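Conserved Protein MTH1675 (Methanothermobacter thermautotrophicus, PDB 1T57) is of unknown function but binds flavin mononucleotide and magnesium, and carries a domain related to the alpha/beta domain of pyruvate kinase. Local coordinates at residues Glu41-Arg46 / Glu167-Gly172; Phe55-Val60 / Leu66-Met71. One frame throughout, in Å; residues are numbered along the deposited sequence.

Contact 1: Glu41-Arg46 / Glu167-Gly172; sequences ELVGER and EVIAIG
V43 sits against I169 and I171, two residues of strand 168-172 whose side chains leave the same face of the sheet. Helix 36-50 packs on that face in the manner of an alpha/beta fold. Over the short segments the helix and strand axes run almost antiparallel, at 175°, and approach to 10.3 Å.

The tight part is small and apolar. V43 CG1 and I171 CD1 meet tip to tip, 3.8 Å apart. A chi1 of -47° sets V43 CG1 beside its own backbone N and anti to the carbonyl carbon, on the side from which I171 comes. I171 CG1 lies slightly farther from the same methyl. I169 comes in next to I171, with its CG2 4.1 Å from V43 CB. The CA atoms of V43 and I169 are the nearest pair across the contact, 7.4 Å apart.

One turn on, R46 contributes only its aliphatic stem. R46 CG lies 4.0 Å from I169 CD1, and the two side chains cross at about a right angle. The arginine chain then bends twice. This carries the guanidinium away to E199, which forms a salt bridge with R46 NE, and to the carbonyl of K24, which accepts from R46 NH2.

The far side of the helix is looser. E41 and E45 are exposed and do not touch the strand. E41 OE1 pairs with R38, and the acid of E45, poorly ordered, has a long, weak ion pair with K24.

The chemistry is thus divided. Branched aliphatic groups fill the buried seam between helix and sheet. The one charged residue in it meets the strand through carbon and has its NE and NH2 bonded to E199 and the K24 carbonyl, which probably lowers the cost of burying it.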
loop_
_atom_site.group_PDB
_atom_site.type_symbol
_atom_site.label_atom_id
_atom_site.label_comp_id
_atom_site.label_asym_id
_atom_site.label_seq_id
_atom_site.Cartn_x
_atom_site.Cartn_y
_atom_site.Cartn_z
ATOM N N GLU A 41 0.706 19.103 -36.537
ATOM C CA GLU A 41 -0.211 19.377 -37.642
ATOM C C GLU A 41 -1.569 18.760 -37.358
ATOM O O GLU A 41 -2.620 19.395 -37.532
ATOM C CB GLU A 41 0.317 18.811 -38.965
ATOM C CG GLU A 41 1.736 19.201 -39.296
ATOM C CD GLU A 41 2.042 19.067 -40.772
ATOM O OE1 GLU A 41 1.581 18.077 -41.390
ATOM O OE2 GLU A 41 2.749 19.955 -41.303
ATOM N N LEU A 42 -1.541 17.513 -36.909
ATOM C CA LEU A 42 -2.766 16.825 -36.624
ATOM C C LEU A 42 -3.576 17.523 -35.554
ATOM O O LEU A 42 -4.797 17.605 -35.685
ATOM C CB LEU A 42 -2.473 15.384 -36.269
ATOM C CG LEU A 42 -2.001 14.591 -37.493
ATOM C CD1 LEU A 42 -1.697 13.170 -37.089
ATOM C CD2 LEU A 42 -3.063 14.602 -38.563
ATOM N N VAL A 43 -2.928 18.066 -34.518
ATOM C CA VAL A 43 -3.707 18.751 -33.482
ATOM C C VAL A 43 -4.396 19.972 -34.062
ATOM O O VAL A 43 -5.554 20.248 -33.724
ATOM C CB VAL A 43 -2.874 19.244 -32.235
ATOM C CG1 VAL A 43 -1.955 18.157 -31.742
ATOM C CG2 VAL A 43 -2.133 20.527 -32.555
ATOM N N GLY A 44 -3.675 20.700 -34.919
ATOM C CA GLY A 44 -4.227 21.893 -35.532
ATOM C C GLY A 44 -5.570 21.555 -36.136
ATOM O O GLY A 44 -6.590 22.129 -35.759
ATOM N N GLU A 45 -5.561 20.578 -37.043
ATOM C CA GLU A 45 -6.764 20.144 -37.741
ATOM C C GLU A 45 -7.876 19.748 -36.788
ATOM O O GLU A 45 -8.997 20.242 -36.898
ATOM C CB GLU A 45 -6.421 18.974 -38.673
ATOM C CG GLU A 45 -7.361 18.781 -39.853
ATOM C CD GLU A 45 -6.936 17.623 -40.746
ATOM O OE1 GLU A 45 -7.208 17.681 -41.966
ATOM O OE2 GLU A 45 -6.333 16.660 -40.226
ATOM N N ARG A 46 -7.575 18.859 -35.847
ATOM C CA ARG A 46 -8.586 18.395 -34.913
ATOM C C ARG A 46 -9.109 19.528 -34.060
ATOM O O ARG A 46 -10.277 19.525 -33.676
ATOM C CB ARG A 46 -8.040 17.278 -34.021
ATOM C CG ARG A 46 -9.020 16.814 -32.985
ATOM C CD ARG A 46 -10.186 16.066 -33.594
ATOM N NE ARG A 46 -9.909 14.644 -33.690
ATOM C CZ ARG A 46 -9.365 14.053 -34.746
ATOM N NH1 ARG A 46 -9.034 14.761 -35.816
ATOM N NH2 ARG A 46 -9.162 12.743 -34.737
ATOM N N GLU A 167 -13.307 20.554 -23.033
ATOM C CA GLU A 167 -12.318 19.727 -23.685
ATOM C C GLU A 167 -11.039 20.479 -23.977
ATOM O O GLU A 167 -11.052 21.687 -24.190
ATOM C CB GLU A 167 -12.885 19.135 -24.969
ATOM C CG GLU A 167 -14.119 18.302 -24.726
ATOM C CD GLU A 167 -14.523 17.487 -25.938
ATOM O OE1 GLU A 167 -14.181 17.877 -27.078
ATOM O OE2 GLU A 167 -15.196 16.456 -25.749
ATOM N N VAL A 168 -9.940 19.730 -23.986
ATOM C CA VAL A 168 -8.604 20.255 -24.204
ATOM C C VAL A 168 -7.793 19.241 -25.012
ATOM O O VAL A 168 -8.100 18.044 -25.007
ATOM C CB VAL A 168 -7.877 20.469 -22.841
ATOM C CG1 VAL A 168 -6.511 21.066 -23.063
ATOM C CG2 VAL A 168 -8.711 21.348 -21.927
ATOM N N ILE A 169 -6.767 19.707 -25.710
ATOM C CA ILE A 169 -5.931 18.789 -26.475
ATOM C C ILE A 169 -4.632 18.680 -25.680
ATOM O O ILE A 169 -3.991 19.699 -25.449
ATOM C CB ILE A 169 -5.622 19.341 -27.893
ATOM C CG1 ILE A 169 -6.937 19.578 -28.670
ATOM C CG2 ILE A 169 -4.700 18.382 -28.633
ATOM C CD1 ILE A 169 -7.161 18.650 -29.904
ATOM N N ALA A 170 -4.267 17.467 -25.250
ATOM C CA ALA A 170 -3.037 17.236 -24.474
ATOM C C ALA A 170 -1.954 16.648 -25.376
ATOM O O ALA A 170 -2.225 15.732 -26.130
ATOM C CB ALA A 170 -3.322 16.286 -23.317
ATOM N N ILE A 171 -0.731 17.165 -25.268
ATOM C CA ILE A 171 0.392 16.736 -26.123
ATOM C C ILE A 171 1.634 16.262 -25.366
ATOM O O ILE A 171 2.205 16.970 -24.526
ATOM C CB ILE A 171 0.808 17.915 -27.087
ATOM C CG1 ILE A 171 -0.350 18.219 -28.055
ATOM C CG2 ILE A 171 2.067 17.585 -27.861
ATOM C CD1 ILE A 171 -0.388 19.675 -28.626
ATOM N N GLY A 172 2.068 15.059 -25.680
ATOM C CA GLY A 172 3.244 14.544 -25.021
ATOM C C GLY A 172 4.086 13.724 -25.965
ATOM O O GLY A 172 3.691 13.475 -27.102
#

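Contact 2: Phe55-Val60 / Leu66-Met71; sequences FVVASV and LRLSEM. With FMN (flavin mononucleotide), chain E.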
loop_
_atom_site.group_PDB
_atom_site.type_symbol
_atom_site.label_atom_id
_atom_site.label_comp_id
_atom_site.label_asym_id
_atom_site.label_seq_id
_atom_site.Cartn_x
_atom_site.Cartn_y
_atom_site.Cartn_z
ATOM N N PHE A 55 -4.761 24.182 -24.906
ATOM C CA PHE A 55 -3.734 23.181 -25.172
ATOM C C PHE A 55 -2.717 23.083 -24.058
ATOM O O PHE A 55 -2.130 24.079 -23.675
ATOM C CB PHE A 55 -2.967 23.507 -26.466
ATOM C CG PHE A 55 -3.817 23.606 -27.697
ATOM C CD1 PHE A 55 -4.524 24.766 -27.990
ATOM C CD2 PHE A 55 -3.915 22.528 -28.564
ATOM C CE1 PHE A 55 -5.315 24.852 -29.152
ATOM C CE2 PHE A 55 -4.696 22.605 -29.713
ATOM C CZ PHE A 55 -5.403 23.767 -30.003
ATOM N N VAL A 56 -2.497 21.880 -23.550
ATOM C CA VAL A 56 -1.488 21.718 -22.523
ATOM C C VAL A 56 -0.401 20.868 -23.161
ATOM O O VAL A 56 -0.692 19.800 -23.707
ATOM C CB VAL A 56 -2.039 21.030 -21.285
ATOM C CG1 VAL A 56 -2.658 19.673 -21.655
ATOM C CG2 VAL A 56 -0.924 20.890 -20.255
ATOM N N VAL A 57 0.844 21.331 -23.103
ATOM C CA VAL A 57 1.938 20.605 -23.748
ATOM C C VAL A 57 3.185 20.442 -22.924
ATOM O O VAL A 57 3.678 21.398 -22.347
ATOM C CB VAL A 57 2.395 21.303 -25.041
ATOM C CG1 VAL A 57 3.330 20.400 -25.812
ATOM C CG2 VAL A 57 1.216 21.676 -25.870
ATOM N N ALA A 58 3.712 19.232 -22.913
ATOM C CA ALA A 58 4.936 18.941 -22.190
ATOM C C ALA A 58 6.114 19.372 -23.045
ATOM O O ALA A 58 6.352 18.820 -24.129
ATOM C CB ALA A 58 5.040 17.456 -21.902
ATOM N N SER A 59 6.844 20.363 -22.557
ATOM C CA SER A 59 8.017 20.863 -23.260
ATOM C C SER A 59 9.060 21.206 -22.216
ATOM O O SER A 59 8.996 22.257 -21.563
ATOM C CB SER A 59 7.687 22.113 -24.082
ATOM O OG SER A 59 8.718 22.334 -25.032
ATOM N N VAL A 60 10.017 20.298 -22.060
ATOM C CA VAL A 60 11.082 20.463 -21.091
ATOM C C VAL A 60 11.936 21.677 -21.439
ATOM O O VAL A 60 12.112 22.574 -20.613
ATOM C CB VAL A 60 11.969 19.199 -21.029
ATOM C CG1 VAL A 60 13.070 19.396 -19.987
ATOM C CG2 VAL A 60 11.111 17.974 -20.679
ATOM N N LEU A 66 7.200 26.103 -28.468
ATOM C CA LEU A 66 7.414 27.134 -29.489
ATOM C C LEU A 66 6.718 26.800 -30.791
ATOM O O LEU A 66 5.875 27.562 -31.264
ATOM C CB LEU A 66 8.899 27.326 -29.766
ATOM C CG LEU A 66 9.700 28.079 -28.708
ATOM C CD1 LEU A 66 11.176 28.049 -29.085
ATOM C CD2 LEU A 66 9.178 29.502 -28.591
ATOM N N ARG A 67 7.053 25.648 -31.360
ATOM C CA ARG A 67 6.440 25.216 -32.606
ATOM C C ARG A 67 4.920 25.283 -32.544
ATOM O O ARG A 67 4.280 25.991 -33.327
ATOM C CB ARG A 67 6.891 23.793 -32.932
ATOM C CG ARG A 67 8.388 23.664 -33.032
ATOM C CD ARG A 67 8.949 24.824 -33.855
ATOM N NE ARG A 67 10.257 25.241 -33.360
ATOM C CZ ARG A 67 10.578 26.502 -33.082
ATOM N NH1 ARG A 67 9.685 27.472 -33.255
ATOM N NH2 ARG A 67 11.785 26.788 -32.614
ATOM N N LEU A 68 4.349 24.555 -31.591
ATOM C CA LEU A 68 2.906 24.511 -31.437
ATOM C C LEU A 68 2.230 25.876 -31.457
ATOM O O LEU A 68 1.208 26.051 -32.116
ATOM C CB LEU A 68 2.537 23.790 -30.140
ATOM C CG LEU A 68 1.029 23.796 -29.901
ATOM C CD1 LEU A 68 0.378 22.859 -30.875
ATOM C CD2 LEU A 68 0.721 23.387 -28.487
ATOM N N SER A 69 2.785 26.832 -30.720
ATOM C CA SER A 69 2.218 28.176 -30.648
ATOM C C SER A 69 2.006 28.848 -32.008
ATOM O O SER A 69 1.132 29.711 -32.146
ATOM C CB SER A 69 3.103 29.069 -29.776
ATOM O OG SER A 69 4.431 29.137 -30.287
ATOM N N GLU A 70 2.807 28.445 -32.995
ATOM C CA GLU A 70 2.753 28.994 -34.351
ATOM C C GLU A 70 1.704 28.388 -35.270
ATOM O O GLU A 70 1.482 28.894 -36.367
ATOM C CB GLU A 70 4.114 28.846 -35.027
ATOM C CG GLU A 70 5.048 29.992 -34.763
ATOM C CD GLU A 70 6.402 29.526 -34.284
ATOM O OE1 GLU A 70 6.920 28.534 -34.857
ATOM O OE2 GLU A 70 6.943 30.159 -33.342
HETATM N N MSE A 71 1.071 27.305 -34.835
HETATM C CA MSE A 71 0.063 26.635 -35.649
HETATM C C MSE A 71 -1.297 26.620 -35.003
HETATM O O MSE A 71 -2.299 26.308 -35.647
HETATM C CB MSE A 71 0.479 25.193 -35.933
HETATM C CG MSE A 71 1.427 25.051 -37.091
HETATM SE SE MSE A 71 2.666 23.666 -36.724
HETATM C CE MSE A 71 1.542 22.177 -37.160
HETATM N N1 FMN E . 8.840 11.911 -21.612
HETATM C C2 FMN E . 8.806 10.525 -21.515
HETATM O O2 FMN E . 9.162 9.832 -22.448
HETATM N N3 FMN E . 8.237 9.862 -20.461
HETATM C C4 FMN E . 7.847 10.559 -19.346
HETATM O O4 FMN E . 7.228 9.964 -18.454
HETATM C C4A FMN E . 7.841 11.953 -19.426
HETATM N N5 FMN E . 7.405 12.696 -18.352
HETATM C C5A FMN E . 7.141 14.031 -18.547
HETATM C C6 FMN E . 6.685 14.755 -17.459
HETATM C C7 FMN E . 6.521 16.110 -17.538
HETATM C C7M FMN E . 6.093 16.805 -16.287
HETATM C C8 FMN E . 7.241 16.803 -18.504
HETATM C C8M FMN E . 7.202 18.320 -18.561
HETATM C C9 FMN E . 7.738 16.092 -19.594
HETATM C C9A FMN E . 7.609 14.702 -19.682
HETATM N N10 FMN E . 8.314 13.980 -20.655
HETATM C C10 FMN E . 8.272 12.610 -20.594
HETATM C "C1'" FMN E . 8.889 14.627 -21.896
HETATM C "C2'" FMN E . 7.767 14.994 -22.827
HETATM O "O2'" FMN E . 6.960 13.830 -23.037
HETATM C "C3'" FMN E . 8.298 15.439 -24.171
HETATM O "O3'" FMN E . 9.127 14.462 -24.724
HETATM C "C4'" FMN E . 8.811 16.874 -24.380
HETATM O "O4'" FMN E . 8.957 16.971 -25.777
HETATM C "C5'" FMN E . 10.179 17.383 -23.984
HETATM O "O5'" FMN E . 10.211 18.645 -24.613
HETATM P P FMN E . 11.329 19.265 -25.589
HETATM O O1P FMN E . 11.046 20.725 -25.672
HETATM O O2P FMN E . 11.306 18.651 -27.003
HETATM O O3P FMN E . 12.681 19.016 -24.910
#
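V60 N donates to the ester oxygen O5' of FMN, at 3.0 Å with an N-H...O angle of 147°. V60 lies in the loop between strand 54-58 and helix 63-69 of a beta-alpha-beta unit completed by strand 75-79. The phosphate lies beside this loop.

S59 OG also reaches the phosphate, 2.9 Å from FMN O1P, and is hydrogen-bonded to A65 N in the helix. Its position is less sure, because it is crowded by another atom of the model. Carbon contacts add to this along the ribityl chain and the ring. A58 CB lies 3.8 Å from both C2' and C9 of FMN.

Behind the site, helix 63-69 packs on its own strand through L68. V57 and F55 both point toward it. With chi1 at 177°, L68 swings CG to the side opposite its backbone N, and so toward the strand. The modelled V57-L68 methyl contact is too short to be trusted, so the place of L68 CD2, near F55 CB, is only approximate. The carbon contact at the ligand is sounder: V60 CG2 touches FMN C5' at 3.5 Å.

After strand 22-28 the chain forms helix 36-50, which is followed through a short loop by strand 54-58. Contact 2 closes a short loop there, with five residues between its segments. Contact 1 closes a much longer one, since 120 residues separate 41-46 from 167-172. Contact 2 is nested inside that loop. The two join at the sheet, where strands 54-58 and 168-172 are parallel neighbours. I171 N lies 3.1 Å from V56 O, and I171 O lies 3.2 Å from A58 N; both are probable hydrogen bonds. L68 also touches I171, and L40 of helix 36-50 touches L68. Both helices cover one face of the sheet; FMN lies past the C-terminal end of strand 54-58.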